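Local coordinates for protein putative metalloprotease II (Bacteroides fragilis, PDB 4ON1) that probably acts as a zinc-dependent extracellular endopeptidase related to fragilysin, here with a bound zinc ion, at residues L17-N22 with H43-Q48; R24-E29 with Y106-D111; A201-M206 with G305-N310; F205-E210 with V242-K247. All blocks are in the same frame, centred on the assembly; numbering follows the deposited sequence.

Interaction 1: residues L17-N22 with H43-Q48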
loop_
_atom_site.group_PDB
_atom_site.type_symbol
_atom_site.label_atom_id
_atom_site.label_comp_id
_atom_site.label_asym_id
_atom_site.label_seq_id
_atom_site.Cartn_x
_atom_site.Cartn_y
_atom_site.Cartn_z
ATOM N N LEU A 17 3.571 7.470 -29.076
ATOM C CA LEU A 17 4.528 6.879 -28.151
ATOM C C LEU A 17 5.555 7.882 -27.660
ATOM O O LEU A 17 6.089 8.669 -28.446
ATOM C CB LEU A 17 5.238 5.698 -28.810
ATOM C CG LEU A 17 4.451 4.393 -28.782
ATOM C CD1 LEU A 17 4.983 3.421 -29.814
ATOM C CD2 LEU A 17 4.534 3.791 -27.387
ATOM N N GLU A 18 5.866 7.818 -26.371
ATOM C CA GLU A 18 6.910 8.666 -25.804
ATOM C C GLU A 18 8.060 7.870 -25.200
ATOM O O GLU A 18 9.156 8.403 -25.012
ATOM C CB GLU A 18 6.320 9.601 -24.745
ATOM C CG GLU A 18 5.319 10.605 -25.306
ATOM C CD GLU A 18 5.012 11.726 -24.332
ATOM O OE1 GLU A 18 5.950 12.467 -23.961
ATOM O OE2 GLU A 18 3.834 11.872 -23.943
ATOM N N HIS A 19 7.817 6.601 -24.882
ATOM C CA HIS A 19 8.842 5.799 -24.214
ATOM C C HIS A 19 8.800 4.336 -24.635
ATOM O O HIS A 19 7.743 3.817 -25.002
ATOM C CB HIS A 19 8.683 5.877 -22.689
ATOM C CG HIS A 19 8.463 7.263 -22.169
ATOM N ND1 HIS A 19 9.499 8.115 -21.857
ATOM C CD2 HIS A 19 7.321 7.945 -21.907
ATOM C CE1 HIS A 19 9.008 9.263 -21.427
ATOM N NE2 HIS A 19 7.689 9.187 -21.447
ATOM N N VAL A 20 9.951 3.677 -24.555
ATOM C CA VAL A 20 10.025 2.226 -24.659
ATOM C C VAL A 20 10.643 1.698 -23.380
ATOM O O VAL A 20 11.435 2.383 -22.731
ATOM C CB VAL A 20 10.867 1.739 -25.863
ATOM C CG1 VAL A 20 10.361 2.332 -27.160
ATOM C CG2 VAL A 20 12.354 2.056 -25.647
ATOM N N LEU A 21 10.267 0.483 -23.012
ATOM C CA LEU A 21 10.741 -0.117 -21.781
ATOM C C LEU A 21 10.700 -1.628 -21.908
ATOM O O LEU A 21 9.641 -2.212 -22.152
ATOM C CB LEU A 21 9.894 0.362 -20.594
ATOM C CG LEU A 21 10.320 -0.031 -19.177
ATOM C CD1 LEU A 21 11.719 0.489 -18.863
ATOM C CD2 LEU A 21 9.319 0.502 -18.159
ATOM N N ASN A 22 11.865 -2.251 -21.774
ATOM C CA ASN A 22 11.968 -3.705 -21.772
ATOM C C ASN A 22 11.911 -4.184 -20.329
ATOM O O ASN A 22 12.862 -4.013 -19.573
ATOM C CB ASN A 22 13.258 -4.161 -22.465
ATOM C CG ASN A 22 13.358 -5.675 -22.591
ATOM O OD1 ASN A 22 12.837 -6.420 -21.761
ATOM N ND2 ASN A 22 14.036 -6.134 -23.634
ATOM N N HIS A 43 1.259 9.862 -20.650
ATOM C CA HIS A 43 2.365 9.404 -21.493
ATOM C C HIS A 43 2.068 7.990 -21.953
ATOM O O HIS A 43 1.548 7.178 -21.191
ATOM C CB HIS A 43 3.707 9.446 -20.751
ATOM C CG HIS A 43 4.281 10.820 -20.601
ATOM N ND1 HIS A 43 5.584 11.117 -20.939
ATOM C CD2 HIS A 43 3.736 11.977 -20.151
ATOM C CE1 HIS A 43 5.819 12.396 -20.705
ATOM N NE2 HIS A 43 4.713 12.941 -20.227
ATOM N N THR A 44 2.421 7.684 -23.192
ATOM C CA THR A 44 2.183 6.351 -23.709
ATOM C C THR A 44 3.514 5.625 -23.799
ATOM O O THR A 44 4.497 6.157 -24.321
ATOM C CB THR A 44 1.488 6.390 -25.084
ATOM O OG1 THR A 44 0.262 7.123 -24.970
ATOM C CG2 THR A 44 1.174 4.983 -25.562
ATOM N N ILE A 45 3.532 4.406 -23.273
ATOM C CA ILE A 45 4.755 3.624 -23.179
ATOM C C ILE A 45 4.609 2.301 -23.908
ATOM O O ILE A 45 3.611 1.605 -23.735
ATOM C CB ILE A 45 5.116 3.320 -21.714
ATOM C CG1 ILE A 45 5.136 4.604 -20.877
ATOM C CG2 ILE A 45 6.447 2.567 -21.632
ATOM C CD1 ILE A 45 5.122 4.344 -19.383
ATOM N N MET A 46 5.602 1.947 -24.715
ATOM C CA MET A 46 5.651 0.614 -25.283
ATOM C C MET A 46 6.455 -0.320 -24.396
ATOM O O MET A 46 7.644 -0.113 -24.170
ATOM C CB MET A 46 6.246 0.630 -26.678
ATOM C CG MET A 46 6.707 -0.738 -27.110
ATOM S SD MET A 46 6.461 -0.967 -28.855
ATOM C CE MET A 46 4.677 -1.040 -28.852
ATOM N N LEU A 47 5.784 -1.342 -23.884
ATOM C CA LEU A 47 6.414 -2.304 -23.003
ATOM C C LEU A 47 6.775 -3.558 -23.775
ATOM O O LEU A 47 6.079 -3.945 -24.716
ATOM C CB LEU A 47 5.486 -2.651 -21.838
ATOM C CG LEU A 47 5.087 -1.475 -20.950
ATOM C CD1 LEU A 47 3.970 -1.882 -19.994
ATOM C CD2 LEU A 47 6.298 -0.986 -20.180
ATOM N N GLN A 48 7.867 -4.193 -23.371
ATOM C CA GLN A 48 8.225 -5.490 -23.926
ATOM C C GLN A 48 8.520 -6.469 -22.798
ATOM O O GLN A 48 9.219 -6.138 -21.833
ATOM C CB GLN A 48 9.437 -5.391 -24.861
ATOM C CG GLN A 48 9.962 -6.765 -25.306
ATOM C CD GLN A 48 11.178 -6.689 -26.214
ATOM O OE1 GLN A 48 11.737 -5.615 -26.443
ATOM N NE2 GLN A 48 11.589 -7.837 -26.745
#

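Interaction 2: residues R24-E29 with Y106-D111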
loop_
_atom_site.group_PDB
_atom_site.type_symbol
_atom_site.label_atom_id
_atom_site.label_comp_id
_atom_site.label_asym_id
_atom_site.label_seq_id
_atom_site.Cartn_x
_atom_site.Cartn_y
_atom_site.Cartn_z
ATOM N N ARG A 24 12.021 -7.050 -18.988
ATOM C CA ARG A 24 12.969 -8.081 -18.592
ATOM C C ARG A 24 14.353 -7.512 -18.265
ATOM O O ARG A 24 15.015 -7.972 -17.336
ATOM C CB ARG A 24 13.103 -9.132 -19.697
ATOM C CG ARG A 24 11.925 -10.079 -19.821
ATOM C CD ARG A 24 12.379 -11.531 -19.755
ATOM N NE ARG A 24 11.253 -12.453 -19.887
ATOM C CZ ARG A 24 11.024 -13.209 -20.955
ATOM N NH1 ARG A 24 11.860 -13.180 -21.984
ATOM N NH2 ARG A 24 9.970 -14.012 -20.985
ATOM N N SER A 25 14.787 -6.508 -19.018
ATOM C CA SER A 25 16.166 -6.040 -18.906
ATOM C C SER A 25 16.291 -4.742 -18.117
ATOM O O SER A 25 17.398 -4.275 -17.861
ATOM C CB SER A 25 16.776 -5.845 -20.296
ATOM O OG SER A 25 16.104 -4.802 -20.982
ATOM N N MET A 26 15.167 -4.147 -17.738
ATOM C CA MET A 26 15.219 -2.820 -17.135
ATOM C C MET A 26 15.816 -2.864 -15.730
ATOM O O MET A 26 15.619 -3.828 -14.985
ATOM C CB MET A 26 13.824 -2.199 -17.079
ATOM C CG MET A 26 12.926 -2.823 -16.041
ATOM S SD MET A 26 11.325 -2.020 -15.928
ATOM C CE MET A 26 10.587 -3.047 -14.658
ATOM N N ASP A 27 16.568 -1.830 -15.377
ATOM C CA ASP A 27 16.932 -1.625 -13.982
ATOM C C ASP A 27 16.396 -0.261 -13.537
ATOM O O ASP A 27 15.622 0.359 -14.273
ATOM C CB ASP A 27 18.443 -1.748 -13.769
ATOM C CG ASP A 27 19.243 -0.769 -14.600
ATOM O OD1 ASP A 27 18.660 0.185 -15.157
ATOM O OD2 ASP A 27 20.477 -0.952 -14.686
ATOM N N TYR A 28 16.794 0.196 -12.352
ATOM C CA TYR A 28 16.236 1.424 -11.788
ATOM C C TYR A 28 16.335 2.614 -12.742
ATOM O O TYR A 28 15.360 3.337 -12.933
ATOM C CB TYR A 28 16.916 1.792 -10.456
ATOM C CG TYR A 28 16.406 3.110 -9.903
ATOM C CD1 TYR A 28 15.210 3.172 -9.196
ATOM C CD2 TYR A 28 17.104 4.295 -10.112
ATOM C CE1 TYR A 28 14.726 4.377 -8.704
ATOM C CE2 TYR A 28 16.629 5.509 -9.620
ATOM C CZ TYR A 28 15.441 5.539 -8.917
ATOM O OH TYR A 28 14.974 6.739 -8.430
ATOM N N GLU A 29 17.502 2.839 -13.335
ATOM C CA GLU A 29 17.646 4.016 -14.183
ATOM C C GLU A 29 16.733 3.979 -15.410
ATOM O O GLU A 29 16.279 5.024 -15.868
ATOM C CB GLU A 29 19.103 4.201 -14.610
ATOM C CG GLU A 29 20.013 4.616 -13.456
ATOM C CD GLU A 29 19.604 5.953 -12.827
ATOM O OE1 GLU A 29 19.768 6.112 -11.595
ATOM O OE2 GLU A 29 19.134 6.851 -13.562
ATOM N N TYR A 106 6.787 -5.512 -10.766
ATOM C CA TYR A 106 8.180 -5.393 -11.205
ATOM C C TYR A 106 8.882 -4.412 -10.282
ATOM O O TYR A 106 8.430 -3.280 -10.133
ATOM C CB TYR A 106 8.286 -4.923 -12.661
ATOM C CG TYR A 106 7.591 -5.812 -13.666
ATOM C CD1 TYR A 106 8.299 -6.763 -14.383
ATOM C CD2 TYR A 106 6.229 -5.694 -13.901
ATOM C CE1 TYR A 106 7.669 -7.576 -15.304
ATOM C CE2 TYR A 106 5.587 -6.504 -14.819
ATOM C CZ TYR A 106 6.313 -7.443 -15.517
ATOM O OH TYR A 106 5.677 -8.253 -16.434
ATOM N N ILE A 107 9.978 -4.847 -9.661
ATOM C CA ILE A 107 10.623 -4.069 -8.610
ATOM C C ILE A 107 12.090 -3.804 -8.960
ATOM O O ILE A 107 12.842 -4.736 -9.268
ATOM C CB ILE A 107 10.520 -4.809 -7.249
ATOM C CG1 ILE A 107 9.048 -5.070 -6.896
ATOM C CG2 ILE A 107 11.249 -4.050 -6.143
ATOM C CD1 ILE A 107 8.837 -6.291 -5.999
ATOM N N VAL A 108 12.482 -2.533 -8.943
ATOM C CA VAL A 108 13.864 -2.138 -9.191
ATOM C C VAL A 108 14.361 -1.186 -8.109
ATOM O O VAL A 108 13.739 -0.166 -7.840
ATOM C CB VAL A 108 14.028 -1.463 -10.587
ATOM C CG1 VAL A 108 13.897 -2.478 -11.687
ATOM C CG2 VAL A 108 12.993 -0.356 -10.797
ATOM N N TYR A 109 15.495 -1.525 -7.499
ATOM C CA TYR A 109 16.149 -0.661 -6.518
ATOM C C TYR A 109 17.388 -0.009 -7.110
ATOM O O TYR A 109 18.105 -0.632 -7.885
ATOM C CB TYR A 109 16.530 -1.456 -5.270
ATOM C CG TYR A 109 15.407 -1.575 -4.265
ATOM C CD1 TYR A 109 14.292 -2.362 -4.525
ATOM C CD2 TYR A 109 15.472 -0.903 -3.052
ATOM C CE1 TYR A 109 13.265 -2.467 -3.602
ATOM C CE2 TYR A 109 14.463 -1.011 -2.125
ATOM C CZ TYR A 109 13.360 -1.790 -2.406
ATOM O OH TYR A 109 12.357 -1.890 -1.479
ATOM N N LYS A 110 17.641 1.246 -6.756
ATOM C CA LYS A 110 18.789 1.947 -7.320
ATOM C C LYS A 110 20.102 1.347 -6.836
ATOM O O LYS A 110 21.037 1.144 -7.619
ATOM C CB LYS A 110 18.746 3.437 -6.990
ATOM C CG LYS A 110 19.932 4.189 -7.573
ATOM C CD LYS A 110 19.821 5.694 -7.388
ATOM C CE LYS A 110 19.665 6.059 -5.930
ATOM N NZ LYS A 110 19.625 7.538 -5.733
ATOM N N ASP A 111 20.165 1.055 -5.546
ATOM C CA ASP A 111 21.381 0.521 -4.945
ATOM C C ASP A 111 21.472 -0.988 -5.171
ATOM O O ASP A 111 20.569 -1.733 -4.787
ATOM C CB ASP A 111 21.416 0.847 -3.451
ATOM C CG ASP A 111 22.650 0.297 -2.765
ATOM O OD1 ASP A 111 23.668 1.020 -2.704
ATOM O OD2 ASP A 111 22.604 -0.861 -2.297
HETATM O O HOH W 1 17.881 -2.067 -10.469
#

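Interaction 3: residues A201-M206 with G305-N310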
loop_
_atom_site.group_PDB
_atom_site.type_symbol
_atom_site.label_atom_id
_atom_site.label_comp_id
_atom_site.label_asym_id
_atom_site.label_seq_id
_atom_site.Cartn_x
_atom_site.Cartn_y
_atom_site.Cartn_z
ATOM N N ALA A 201 -10.187 18.967 2.752
ATOM C CA ALA A 201 -9.463 18.718 3.984
ATOM C C ALA A 201 -8.267 17.806 3.723
ATOM O O ALA A 201 -8.366 16.835 2.976
ATOM C CB ALA A 201 -10.385 18.112 5.017
ATOM N N THR A 202 -7.135 18.116 4.349
ATOM C CA THR A 202 -5.960 17.265 4.244
ATOM C C THR A 202 -6.023 16.144 5.274
ATOM O O THR A 202 -6.102 16.390 6.470
ATOM C CB THR A 202 -4.653 18.061 4.445
ATOM O OG1 THR A 202 -4.509 19.025 3.395
ATOM C CG2 THR A 202 -3.454 17.123 4.423
ATOM N N LEU A 203 -6.004 14.906 4.800
ATOM C CA LEU A 203 -5.912 13.757 5.686
ATOM C C LEU A 203 -4.486 13.217 5.654
ATOM O O LEU A 203 -4.018 12.763 4.609
ATOM C CB LEU A 203 -6.914 12.675 5.271
ATOM C CG LEU A 203 -6.994 11.417 6.137
ATOM C CD1 LEU A 203 -7.182 11.774 7.608
ATOM C CD2 LEU A 203 -8.117 10.527 5.651
ATOM N N GLU A 204 -3.781 13.301 6.780
ATOM C CA GLU A 204 -2.400 12.811 6.835
ATOM C C GLU A 204 -2.278 11.520 7.628
ATOM O O GLU A 204 -2.610 11.483 8.812
ATOM C CB GLU A 204 -1.455 13.861 7.437
ATOM C CG GLU A 204 0.008 13.386 7.523
ATOM C CD GLU A 204 0.956 14.435 8.101
ATOM O OE1 GLU A 204 0.479 15.430 8.687
ATOM O OE2 GLU A 204 2.187 14.266 7.970
ATOM N N PHE A 205 -1.818 10.459 6.967
ATOM C CA PHE A 205 -1.545 9.198 7.649
ATOM C C PHE A 205 -0.094 9.125 8.087
ATOM O O PHE A 205 0.815 9.332 7.274
ATOM C CB PHE A 205 -1.869 8.003 6.749
ATOM C CG PHE A 205 -3.314 7.891 6.409
ATOM C CD1 PHE A 205 -4.210 7.340 7.315
ATOM C CD2 PHE A 205 -3.789 8.368 5.194
ATOM C CE1 PHE A 205 -5.554 7.251 7.005
ATOM C CE2 PHE A 205 -5.135 8.284 4.877
ATOM C CZ PHE A 205 -6.018 7.720 5.782
ATOM N N MET A 206 0.119 8.837 9.369
ATOM C CA MET A 206 1.464 8.640 9.888
ATOM C C MET A 206 1.775 7.153 9.889
ATOM O O MET A 206 1.219 6.384 10.675
ATOM C CB MET A 206 1.603 9.224 11.295
ATOM C CG MET A 206 1.214 10.696 11.416
ATOM S SD MET A 206 2.400 11.773 10.578
ATOM C CE MET A 206 3.763 11.705 11.751
ATOM N N GLY A 305 -14.817 3.897 12.191
ATOM C CA GLY A 305 -15.407 5.217 12.044
ATOM C C GLY A 305 -14.929 6.182 13.108
ATOM O O GLY A 305 -15.725 6.795 13.811
ATOM N N VAL A 306 -13.615 6.318 13.220
ATOM C CA VAL A 306 -13.024 7.156 14.251
ATOM C C VAL A 306 -12.225 8.315 13.656
ATOM O O VAL A 306 -11.651 9.122 14.396
ATOM C CB VAL A 306 -12.121 6.333 15.177
ATOM C CG1 VAL A 306 -12.959 5.367 16.003
ATOM C CG2 VAL A 306 -11.099 5.574 14.363
ATOM N N ILE A 307 -12.169 8.395 12.327
ATOM C CA ILE A 307 -11.483 9.518 11.676
ATOM C C ILE A 307 -12.472 10.632 11.331
ATOM O O ILE A 307 -13.379 10.438 10.522
ATOM C CB ILE A 307 -10.753 9.093 10.393
ATOM C CG1 ILE A 307 -9.555 8.198 10.726
ATOM C CG2 ILE A 307 -10.278 10.326 9.618
ATOM C CD1 ILE A 307 -8.806 7.689 9.503
ATOM N N HIS A 308 -12.311 11.791 11.960
ATOM C CA HIS A 308 -13.199 12.923 11.695
ATOM C C HIS A 308 -12.372 14.144 11.280
ATOM O O HIS A 308 -11.457 14.550 11.997
ATOM C CB HIS A 308 -14.060 13.231 12.928
ATOM C CG HIS A 308 -14.615 12.010 13.600
ATOM N ND1 HIS A 308 -15.439 11.110 12.955
ATOM C CD2 HIS A 308 -14.460 11.536 14.860
ATOM C CE1 HIS A 308 -15.771 10.140 13.788
ATOM N NE2 HIS A 308 -15.187 10.372 14.950
ATOM N N LEU A 309 -12.691 14.722 10.123
ATOM C CA LEU A 309 -11.906 15.824 9.566
ATOM C C LEU A 309 -12.087 17.142 10.314
ATOM O O LEU A 309 -11.148 17.925 10.430
ATOM C CB LEU A 309 -12.266 16.040 8.096
ATOM C CG LEU A 309 -12.098 14.864 7.136
ATOM C CD1 LEU A 309 -12.529 15.259 5.733
ATOM C CD2 LEU A 309 -10.663 14.399 7.129
ATOM N N ASN A 310 -13.292 17.381 10.820
ATOM C CA ASN A 310 -13.600 18.652 11.460
ATOM C C ASN A 310 -13.294 18.643 12.949
ATOM O O ASN A 310 -12.812 19.634 13.495
ATOM C CB ASN A 310 -15.065 19.014 11.232
ATOM C CG ASN A 310 -15.352 19.364 9.790
ATOM O OD1 ASN A 310 -14.618 20.140 9.175
ATOM N ND2 ASN A 310 -16.418 18.790 9.237
#

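Interaction 4: residues F205-E210 with V242-K247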
loop_
_atom_site.group_PDB
_atom_site.type_symbol
_atom_site.label_atom_id
_atom_site.label_comp_id
_atom_site.label_asym_id
_atom_site.label_seq_id
_atom_site.Cartn_x
_atom_site.Cartn_y
_atom_site.Cartn_z
ATOM N N PHE A 205 -1.818 10.459 6.967
ATOM C CA PHE A 205 -1.545 9.198 7.649
ATOM C C PHE A 205 -0.094 9.125 8.087
ATOM O O PHE A 205 0.815 9.332 7.274
ATOM C CB PHE A 205 -1.869 8.003 6.749
ATOM C CG PHE A 205 -3.314 7.891 6.409
ATOM C CD1 PHE A 205 -4.210 7.340 7.315
ATOM C CD2 PHE A 205 -3.789 8.368 5.194
ATOM C CE1 PHE A 205 -5.554 7.251 7.005
ATOM C CE2 PHE A 205 -5.135 8.284 4.877
ATOM C CZ PHE A 205 -6.018 7.720 5.782
ATOM N N MET A 206 0.119 8.837 9.369
ATOM C CA MET A 206 1.464 8.640 9.888
ATOM C C MET A 206 1.775 7.153 9.889
ATOM O O MET A 206 1.219 6.384 10.675
ATOM C CB MET A 206 1.603 9.224 11.295
ATOM C CG MET A 206 1.214 10.696 11.416
ATOM S SD MET A 206 2.400 11.773 10.578
ATOM C CE MET A 206 3.763 11.705 11.751
ATOM N N LEU A 207 2.655 6.747 8.981
ATOM C CA LEU A 207 2.963 5.337 8.813
ATOM C C LEU A 207 4.272 5.030 9.523
ATOM O O LEU A 207 5.344 5.476 9.111
ATOM C CB LEU A 207 3.032 4.980 7.330
ATOM C CG LEU A 207 1.789 5.393 6.530
ATOM C CD1 LEU A 207 1.938 5.020 5.077
ATOM C CD2 LEU A 207 0.551 4.738 7.090
ATOM N N ILE A 208 4.176 4.280 10.610
ATOM C CA ILE A 208 5.315 4.098 11.492
ATOM C C ILE A 208 5.912 2.712 11.307
ATOM O O ILE A 208 5.246 1.711 11.556
ATOM C CB ILE A 208 4.916 4.290 12.969
ATOM C CG1 ILE A 208 4.165 5.617 13.163
ATOM C CG2 ILE A 208 6.153 4.236 13.861
ATOM C CD1 ILE A 208 4.960 6.862 12.711
ATOM N N LYS A 209 7.160 2.652 10.854
ATOM C CA LYS A 209 7.826 1.361 10.652
ATOM C C LYS A 209 8.270 0.771 11.974
ATOM O O LYS A 209 9.043 1.389 12.704
ATOM C CB LYS A 209 9.032 1.501 9.713
ATOM C CG LYS A 209 8.641 1.963 8.315
ATOM C CD LYS A 209 9.849 2.379 7.487
ATOM C CE LYS A 209 10.711 1.181 7.133
ATOM N NZ LYS A 209 11.830 1.583 6.239
ATOM N N GLU A 210 7.772 -0.424 12.281
ATOM C CA GLU A 210 8.191 -1.149 13.478
ATOM C C GLU A 210 9.691 -1.423 13.397
ATOM O O GLU A 210 10.204 -1.820 12.350
ATOM C CB GLU A 210 7.401 -2.455 13.624
ATOM C CG GLU A 210 7.819 -3.338 14.803
ATOM C CD GLU A 210 7.029 -4.645 14.872
ATOM O OE1 GLU A 210 5.782 -4.608 14.745
ATOM O OE2 GLU A 210 7.658 -5.711 15.031
ATOM N N VAL A 242 -4.734 13.571 0.421
ATOM C CA VAL A 242 -4.161 12.610 1.341
ATOM C C VAL A 242 -2.650 12.760 1.377
ATOM O O VAL A 242 -2.000 12.954 0.352
ATOM C CB VAL A 242 -4.533 11.167 0.965
ATOM C CG1 VAL A 242 -3.968 10.212 1.983
ATOM C CG2 VAL A 242 -6.049 11.011 0.919
ATOM N N LYS A 243 -2.107 12.724 2.584
ATOM C CA LYS A 243 -0.672 12.772 2.780
ATOM C C LYS A 243 -0.264 11.528 3.551
ATOM O O LYS A 243 -0.903 11.169 4.541
ATOM C CB LYS A 243 -0.274 14.056 3.514
ATOM C CG LYS A 243 1.220 14.224 3.746
ATOM C CD LYS A 243 1.494 15.521 4.505
ATOM C CE LYS A 243 2.987 15.743 4.711
ATOM N NZ LYS A 243 3.289 17.109 5.239
ATOM N N TYR A 244 0.780 10.855 3.081
ATOM C CA TYR A 244 1.317 9.692 3.784
ATOM C C TYR A 244 2.724 9.997 4.275
ATOM O O TYR A 244 3.621 10.243 3.475
ATOM C CB TYR A 244 1.347 8.459 2.881
ATOM C CG TYR A 244 0.029 8.112 2.225
ATOM C CD1 TYR A 244 -0.861 7.242 2.833
ATOM C CD2 TYR A 244 -0.316 8.646 0.989
ATOM C CE1 TYR A 244 -2.076 6.913 2.231
ATOM C CE2 TYR A 244 -1.519 8.320 0.377
ATOM C CZ TYR A 244 -2.391 7.451 1.004
ATOM O OH TYR A 244 -3.588 7.124 0.396
ATOM N N THR A 245 2.911 10.000 5.588
ATOM C CA THR A 245 4.217 10.299 6.164
ATOM C C THR A 245 4.819 9.035 6.752
ATOM O O THR A 245 4.294 8.468 7.705
ATOM C CB THR A 245 4.118 11.400 7.232
ATOM O OG1 THR A 245 3.668 12.602 6.601
ATOM C CG2 THR A 245 5.476 11.653 7.885
ATOM N N ILE A 246 5.897 8.567 6.139
ATOM C CA ILE A 246 6.534 7.325 6.553
ATOM C C ILE A 246 7.728 7.602 7.453
ATOM O O ILE A 246 8.677 8.269 7.041
ATOM C CB ILE A 246 7.003 6.499 5.329
ATOM C CG1 ILE A 246 5.828 6.193 4.396
ATOM C CG2 ILE A 246 7.686 5.200 5.777
ATOM C CD1 ILE A 246 6.270 5.823 2.969
ATOM N N LYS A 247 7.688 7.075 8.673
ATOM C CA LYS A 247 8.756 7.321 9.647
ATOM C C LYS A 247 9.297 6.042 10.255
ATOM O O LYS A 247 8.548 5.093 10.480
ATOM C CB LYS A 247 8.260 8.223 10.781
ATOM C CG LYS A 247 7.666 9.540 10.340
ATOM C CD LYS A 247 7.162 10.333 11.547
ATOM C CE LYS A 247 8.309 10.776 12.442
ATOM N NZ LYS A 247 9.308 11.606 11.708
#

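Interaction 1: residues L17-N22 with H43-Q48
The imidazoles of H19 and H43 meet rim to rim, their planes 18° apart, and H19 NE2 lies 2.9 Å from H43 ND1 in a nearly straight hydrogen bond; either nitrogen could be the donor. The ring of H19 gets there with CG anti to its carbonyl carbon. E18 comes from another direction: its side chain crosses that of H43 at about a right angle and lays the carboxylate over one imidazole face, E18 OE2 sitting 3.5 Å above the ring plane, over its centre. The carboxylate and ring planes differ by 25°, without a hydrogen bond to H43 ND1.

Further along, L21 and L47 run side by side, with L21 CB 3.9 Å from L47 CD2. L17 reaches obliquely to M46, on the other face, and sets CD2 3.7 Å from M46 CB. The amides of N22 and Q48 stack at 22°, held from outside the pair: N22 OD1 takes R24 N, and Q48 NE2 gives to G50 O.

A parallel ladder joins the backbones: M46 N to H19 O, L21 N to M46 O and Q48 N to L21 O. T44 O takes E18 N at 3.0 Å and, weakly, H19 N. The strands belong to a beta-alpha-beta unit of the fragilysin-type N-terminal domain, whose helix 28-35 packs on H19, L21 and I45.

A carboxylate over its face would tend to favour a protonated H43, with ND1 then the donor to H19.

Interaction 2: residues R24-E29 with Y106-D111
Y28 and K110 meet through a CH-pi contact: K110 CB lies over one face of the tyrosine ring, 3.8 Å from its centroid and 19° off the ring normal. The side chains cross obliquely, and the lysine chain continues past the ring, K110 CD 3.9 Å from Y28 CE2. Y28 CG is anti to the backbone N (chi1 176°), which puts it beside K110, 3.7 Å from K110 CA. The tyrosine hydroxyl bonds to S89 O.

Van der Waals packing follows. V108 lies against the D27-Y28 backbone, its CG1 3.8 Å from D27 C. The apolar pair is M26 with Y106: the methionine sends out an extended chain that crosses Y106 at about a right angle and puts M26 CE 3.6 Å from Y106 CB.

The contact lays the start of helix 28-35 on the last residues of strand 102-109, inside the fragilysin-type N-terminal domain. D27 is the N-cap of that helix, and D111 is likewise the N-cap of helix 112-126, so two helix starts lie close to this one strand end. Helix 112-126 packs on I107 and Y109, whose side chains point away from the 24-29 segment.

Polar contact across the segments runs through water. One molecule accepts from Y28 N at 3.1 Å and donates to Y109 O at 3.0 Å, bridging the first turn of the helix to the strand. E29 OE1 and K110 NZ, although oppositely charged, stay 6.0 Å apart.

Interaction 3: residues A201-M206 with G305-N310
A201 CB meets L309 CD1 at 3.6 Å where strand 201-209 of the metalloprotease domain passes the loop between strands 299-301 and 319-323. L309 CB is directed toward the strand, and the extended chi2 (179°) carries CD1 out to the alanine methyl. T202 turns the other way. L203 is next to reach the loop: its side chain crosses that of I307 at about a right angle, with L203 CD1 4.0 Å from I307 CG2 and a looser 4.4 Å from L309 CD2. The E204 carboxylate is bound elsewhere, by K282 and T245 OG1.

The segments share no hydrogen bond, so apolar side chains carry this packing. The I307 end lies near the zinc-binding helix: I307 also touches L339 and L340 of helix 331-340, and its side chain is about 9 Å from that of the zinc ligand H338. F205, which packs on I336 of the same helix, crosses I307 at about a right angle and sets its CE1 4.1 Å from I307 CD1.

Interaction 4: residues F205-E210 with V242-K247
Chi1 in both F205 (-65°) and Y244 (-53°) sets each CG anti to its own carbonyl carbon, and the two side chains run alongside each other, pointing the same way. The rings are near parallel, 18° apart, but slid until they barely overlap, F205 CD2 lying 3.7 Å from Y244 CE1. V242 CG1 comes in at the edge of the phenyl ring, 3.7 Å from F205 CE2. On this face too, L207 CD1 packs on Y244 CB and I246 CG1, and helix 217-230 covers L207 and Y244. The opposite face carries M206 and K247 side by side, with M206 CE 3.7 Å from K247 CD.

Strands 201-209 and 240-248 are parallel neighbours in the metalloprotease domain. Five backbone bonds satisfy the groups directed between them, from F205 N to K243 O at 2.7 Å through to K209 N to K247 O, while M206 and I208 use their backbone on the other neighbour.

The F205-L207-Y244-I246 face is thus left largely apolar; the other is mixed, T245 OG1 bonding to E204.

How the interactions relate
From the N terminus, interaction 1 closes first, bringing strand 43-49 back beside strand 19-22 across helix 28-35. Interaction 2 crosses it: it starts between the two segments of interaction 1 and closes a longer loop at the end of strand 102-109. The two touch where L21 CD1 packs on M26 CB, joining the two contacts within the N-terminal domain. Interactions 3 and 4 follow in series and both set out from strand 201-209, sharing F205 and M206. Interaction 4 closes sooner, on strand 240-248, within the longer loop that interaction 3 closes at 305-310. E204 of interaction 3 hydrogen-bonds T245 of interaction 4, and together they join this strand to its neighbour and to the loop near the zinc-binding helix.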